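Local coordinates for protein malic enzyme (Entamoeba histolytica, PDB 3NV9) that catalyses the oxidative decarboxylation of malate to pyruvate with reduction of NAD(P), and activates the drug metronidazole, at the interface of chains A and B. Sequence-based numbering; all coordinates share one arbitrary frame. Chains: chain A/B, Malic enzyme.

Contact 1: the interface of chains A and B. Residues chain A 39, 43, 45, 465, 468; chain B 53-54, 60, 64.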
# COMPACT_ATOMS: atom_id res chain seq x y z
N VAL A 39 14.07 17.06 -3.92
CA VAL A 39 14.13 15.65 -4.31
C VAL A 39 12.78 14.95 -4.21
O VAL A 39 12.49 14.04 -4.95
CB VAL A 39 15.24 14.87 -3.49
CG1 VAL A 39 14.81 14.68 -2.09
CG2 VAL A 39 15.48 13.46 -4.09
N TYR A 43 11.15 13.17 -7.81
CA TYR A 43 10.77 11.80 -8.03
C TYR A 43 9.26 11.58 -7.73
O TYR A 43 8.73 10.45 -7.91
CB TYR A 43 11.62 10.83 -7.19
CG TYR A 43 13.14 10.85 -7.45
CD1 TYR A 43 13.65 10.37 -8.67
CD2 TYR A 43 14.05 11.32 -6.49
CE1 TYR A 43 14.99 10.37 -8.93
CE2 TYR A 43 15.42 11.30 -6.74
CZ TYR A 43 15.86 10.81 -8.01
OH TYR A 43 17.17 10.79 -8.38
N GLY A 45 7.81 11.59 -4.76
CA GLY A 45 7.77 10.59 -3.70
C GLY A 45 9.03 9.76 -3.64
O GLY A 45 10.05 10.19 -4.18
N ILE A 465 15.63 4.65 -12.33
CA ILE A 465 15.68 5.75 -11.39
C ILE A 465 16.80 6.71 -11.89
O ILE A 465 17.98 6.35 -11.96
CB ILE A 465 15.91 5.23 -9.96
CG1 ILE A 465 14.75 4.33 -9.52
CG2 ILE A 465 15.99 6.35 -9.00
CD1 ILE A 465 15.15 3.35 -8.37
N PHE A 468 19.95 12.32 -9.79
CA PHE A 468 19.44 13.62 -9.40
C PHE A 468 20.33 14.71 -9.97
O PHE A 468 21.53 14.57 -9.94
CB PHE A 468 19.43 13.71 -7.92
CG PHE A 468 18.76 14.94 -7.40
CD1 PHE A 468 17.38 14.98 -7.28
CD2 PHE A 468 19.51 16.02 -6.98
CE1 PHE A 468 16.75 16.10 -6.81
CE2 PHE A 468 18.87 17.18 -6.49
CZ PHE A 468 17.46 17.20 -6.41
N CYS B 53 13.55 6.53 -5.89
CA CYS B 53 14.35 7.75 -5.71
C CYS B 53 15.79 7.37 -5.59
O CYS B 53 16.08 6.23 -5.28
CB CYS B 53 13.92 8.46 -4.42
SG CYS B 53 14.02 7.43 -2.95
N THR B 54 16.71 8.31 -5.81
CA THR B 54 18.17 8.04 -5.72
C THR B 54 18.62 7.55 -4.35
O THR B 54 18.33 8.17 -3.34
CB THR B 54 19.05 9.26 -6.16
OG1 THR B 54 20.43 8.85 -6.20
CG2 THR B 54 18.92 10.45 -5.17
N TRP B 60 21.72 10.81 1.70
CA TRP B 60 20.43 11.07 1.05
C TRP B 60 19.24 10.81 2.06
O TRP B 60 18.12 11.41 1.94
CB TRP B 60 20.31 10.23 -0.23
CG TRP B 60 20.96 10.95 -1.41
CD1 TRP B 60 22.21 10.72 -1.95
CD2 TRP B 60 20.40 12.04 -2.13
NE1 TRP B 60 22.45 11.60 -2.96
CE2 TRP B 60 21.35 12.41 -3.12
CE3 TRP B 60 19.18 12.73 -2.06
CZ2 TRP B 60 21.14 13.46 -4.02
CZ3 TRP B 60 18.95 13.77 -2.97
CH2 TRP B 60 19.94 14.14 -3.93
N TYR B 64 15.50 12.37 2.83
CA TYR B 64 14.34 11.49 2.84
C TYR B 64 13.66 11.30 4.20
O TYR B 64 12.50 10.83 4.28
CB TYR B 64 14.73 10.11 2.28
CG TYR B 64 15.17 10.11 0.85
CD1 TYR B 64 14.60 10.99 -0.07
CD2 TYR B 64 16.19 9.25 0.41
CE1 TYR B 64 15.04 11.00 -1.41
CE2 TYR B 64 16.61 9.25 -0.91
CZ TYR B 64 16.03 10.13 -1.82
OH TYR B 64 16.46 10.12 -3.16
O HOH W 1 21.50 10.68 -7.74

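Contact 2: the interface of chains A and B. Residues chain A 76, 83, 87, 89, 160; chain B 111, 114.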
# COMPACT_ATOMS: atom_id res chain seq x y z
N ILE A 76 -8.07 -19.01 0.42
CA ILE A 76 -8.05 -18.11 1.55
C ILE A 76 -9.32 -18.23 2.40
O ILE A 76 -9.23 -18.32 3.61
CB ILE A 76 -7.77 -16.64 1.14
CG1 ILE A 76 -6.41 -16.52 0.47
CG2 ILE A 76 -7.75 -15.80 2.37
CD1 ILE A 76 -6.00 -15.07 0.13
N SER A 83 -3.62 -16.88 3.54
CA SER A 83 -3.42 -15.52 2.97
C SER A 83 -1.94 -15.05 3.11
O SER A 83 -1.46 -14.21 2.33
CB SER A 83 -4.38 -14.48 3.57
OG SER A 83 -3.98 -14.19 4.89
N SER A 87 -0.40 -14.40 -0.97
CA SER A 87 -0.41 -12.98 -1.28
C SER A 87 0.75 -12.30 -0.54
O SER A 87 1.33 -12.91 0.35
CB SER A 87 -1.74 -12.38 -0.86
OG SER A 87 -1.74 -11.96 0.49
N ARG A 89 0.71 -10.30 1.75
CA ARG A 89 0.39 -10.05 3.18
C ARG A 89 1.50 -10.49 4.17
O ARG A 89 1.89 -9.75 5.08
CB ARG A 89 -0.94 -10.69 3.58
CG ARG A 89 -1.29 -10.46 5.06
CD ARG A 89 -2.65 -11.13 5.43
NE ARG A 89 -3.18 -10.58 6.70
CZ ARG A 89 -4.14 -11.13 7.47
NH1 ARG A 89 -4.78 -12.26 7.12
NH2 ARG A 89 -4.49 -10.49 8.60
N HIS A 160 -6.57 -7.13 7.89
CA HIS A 160 -6.68 -8.28 7.01
C HIS A 160 -5.81 -8.20 5.76
O HIS A 160 -5.59 -9.21 5.08
CB HIS A 160 -8.14 -8.53 6.66
CG HIS A 160 -8.95 -8.84 7.86
ND1 HIS A 160 -9.62 -7.86 8.58
CD2 HIS A 160 -9.11 -9.99 8.55
CE1 HIS A 160 -10.17 -8.41 9.65
NE2 HIS A 160 -9.88 -9.70 9.65
N PRO B 111 -9.87 -11.27 4.37
CA PRO B 111 -8.61 -11.51 3.60
C PRO B 111 -8.83 -12.30 2.30
O PRO B 111 -7.94 -12.39 1.44
CB PRO B 111 -7.76 -12.32 4.59
CG PRO B 111 -8.74 -13.12 5.32
CD PRO B 111 -9.93 -12.17 5.54
N LEU B 114 -7.72 -10.84 -1.36
CA LEU B 114 -6.35 -10.52 -1.61
C LEU B 114 -5.79 -10.99 -2.94
O LEU B 114 -5.05 -10.22 -3.59
CB LEU B 114 -5.45 -11.04 -0.43
CG LEU B 114 -5.57 -10.19 0.85
CD1 LEU B 114 -4.89 -10.83 2.10
CD2 LEU B 114 -5.10 -8.76 0.60

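Contact 3: the interface of chains A and B. Residues chain A 44-45, 118; chain B 86-88.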
# COMPACT_ATOMS: atom_id res chain seq x y z
N LYS A 44 8.57 12.64 -7.27
CA LYS A 44 7.15 12.56 -6.86
C LYS A 44 6.98 11.49 -5.80
O LYS A 44 6.12 10.57 -5.91
CB LYS A 44 6.19 12.30 -8.03
CG LYS A 44 6.27 13.27 -9.28
CD LYS A 44 6.24 14.78 -8.93
CE LYS A 44 6.19 15.70 -10.20
NZ LYS A 44 7.49 16.38 -10.60
N GLY A 45 7.81 11.59 -4.76
CA GLY A 45 7.77 10.59 -3.70
C GLY A 45 9.03 9.76 -3.64
O GLY A 45 10.05 10.19 -4.18
N GLU A 118 6.17 7.65 4.24
CA GLU A 118 6.84 7.13 3.02
C GLU A 118 8.36 6.87 3.22
O GLU A 118 8.90 5.92 2.69
CB GLU A 118 6.55 8.04 1.81
CG GLU A 118 6.70 7.29 0.56
CD GLU A 118 6.44 8.08 -0.69
OE1 GLU A 118 6.80 7.58 -1.80
OE2 GLU A 118 5.92 9.19 -0.57
N TYR B 86 4.81 15.61 -3.49
CA TYR B 86 5.87 15.37 -2.53
C TYR B 86 5.86 13.92 -2.02
O TYR B 86 6.79 13.51 -1.31
CB TYR B 86 5.78 16.33 -1.31
CG TYR B 86 6.22 17.78 -1.57
CD1 TYR B 86 7.38 18.07 -2.35
CD2 TYR B 86 5.47 18.87 -1.05
CE1 TYR B 86 7.79 19.41 -2.60
CE2 TYR B 86 5.84 20.22 -1.34
CZ TYR B 86 7.02 20.48 -2.09
OH TYR B 86 7.42 21.76 -2.34
N SER B 87 4.78 13.19 -2.32
CA SER B 87 4.69 11.79 -1.97
C SER B 87 4.06 10.99 -3.14
O SER B 87 3.60 11.55 -4.13
CB SER B 87 3.78 11.64 -0.73
OG SER B 87 2.42 11.71 -1.15
N LEU B 88 4.00 9.68 -3.00
CA LEU B 88 3.54 8.83 -4.08
C LEU B 88 2.04 9.04 -4.32
O LEU B 88 1.47 8.51 -5.29
CB LEU B 88 3.85 7.36 -3.75
CG LEU B 88 2.87 6.67 -2.77
CD1 LEU B 88 3.10 5.17 -2.75
CD2 LEU B 88 2.93 7.23 -1.33
O HOH W 2 7.14 11.36 0.58

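Contact 1: the interface of chains A and B
A:Tyr43, at the end of helix 21-43, lays its ring against the backbone of B:Cys53, whose CA sits over the middle of one face, 3.7 Å from the ring centroid. This is the tight part of the contact. With CG anti to its own carbonyl carbon (chi1 -61°), the tyrosine presents that broad face to the partner's loop, just past strand 47-51, and a flat aromatic ring suits a passing main chain. Its phenol OH comes 3.3 Å from B:Thr54 CB. On the same helix A:Val39, compact and branched, wedges between two aromatic groups: CG2 is 3.7 Å from B:Trp60 CZ3, while both methyls meet the rim carbon CE1 of B:Tyr64. B:Trp60 also turns the corner CH2 of its indole towards the face of A:Phe468, the rings meeting edge to face with planes 68° apart. The threonine methyl CG2 lies over the indole face, so tryptophan and threonine brace one another. A looser, wetter side lies beyond the phenol of A:Tyr43, where a water joins A:Phe468 N to B:Thr54 OG1. Within chain B, the phenol OH of B:Tyr64 meets an in-plane lone pair of B:Thr54 O at 2.7 Å.

Contact 2: the interface of chains A and B
The 3-10 turn 110-113 of chain B and the first residue of its helix 114-128 pack against chain A, where B:Pro111 and B:Leu114 meet A:Ile76, A:Ser83, A:Ser87, A:Arg89 and A:His160. Proline suits the turn because its ring is rigid and compact: its CD lies 3.8 Å from A:His160 CD2, and its CB faces the guanidinium NH1 of A:Arg89. On another side A:Ile76 brings its methyl CG2 to 3.5 Å from B:Pro111 O. B:Leu114 carries its CG anti to its carbonyl carbon (chi1 -74°), and the branch CD1 reaches in among A:Ser83, A:Ser87, A:Arg89 and A:His160, coming 3.5 Å from A:His160 O. Small serines let this branch approach while they tie their own chain together. A:Ser87 OG donates to A:Ser83 O at 2.9 Å and accepts from A:Arg89 N. The arginine chain, extended from CG to NE, crosses the leucine at about a right angle with its CD against CD1, and NH1 donates to A:Ser83 OG in the guanidinium plane at 3.1 Å. This polar frame probably steadies the surface that meets proline and leucine, helping to hold the two subunits of the malic enzyme dimer together.

Contact 3: the interface of chains A and B
A:Glu118, on helix 114-128 of the malic enzyme N-terminal domain, reaches across the dimer to the stretch of chain B where helix 83-86 passes into the 3-10 turn 88-91. The direct hydrogen bond runs from B:Leu88 N to the carboxylate oxygen OE2 of A:Glu118, 3.1 Å long and bent to 144° at the hydrogen. The amide approaches on the syn side but 34° out of the carboxylate plane. A long acidic side chain suits this place: CG stands anti to the backbone N (chi1 -156°) and the chain is extended beyond it, carrying the carboxylate to the start of the turn. The dipole of this short turn may favour a negative charge there, though only weakly.

A water-mediated link uses the same oxygen. The water lies 2.7 Å from A:Glu118 OE2 and 2.9 Å from B:Tyr86 O, the last carbonyl of helix 83-86, so OE2 serves both a main-chain amide and a water.

Van der Waals contact accompanies these bonds. B:Leu88 sets its methyl CD2 3.7 Å from the carboxylate carbon CD of A:Glu118, while its CB faces the other oxygen, OE1. Beyond the glutamate, A:Gly45 meets the backbone of B:Ser87, the two CA atoms 3.7 Å apart. Glycine fits because it bears no side chain to hold the main chains apart and tolerates backbone angles that residues with a side chain rarely adopt.

Contact 1 and contact 3 are neighbours, with the centres of their C-alpha atoms about 9 Å apart. They share A:Gly45, just after helix 21-43, so this part of chain A touches two stretches of chain B. The C-alpha centre of contact 2 lies about 31 Å from that of contact 1 and about 26 Å from that of contact 3. Contacts 2 and 3 nevertheless use the same elements with the chains exchanged: helix 114-128 supplies B:Leu114 in one and A:Glu118 in the other, opposite residues around 83-89 of the partner. Two-fold symmetry repeats every contact, spreading the grip over separated patches, as befits a deeply entangled dimer.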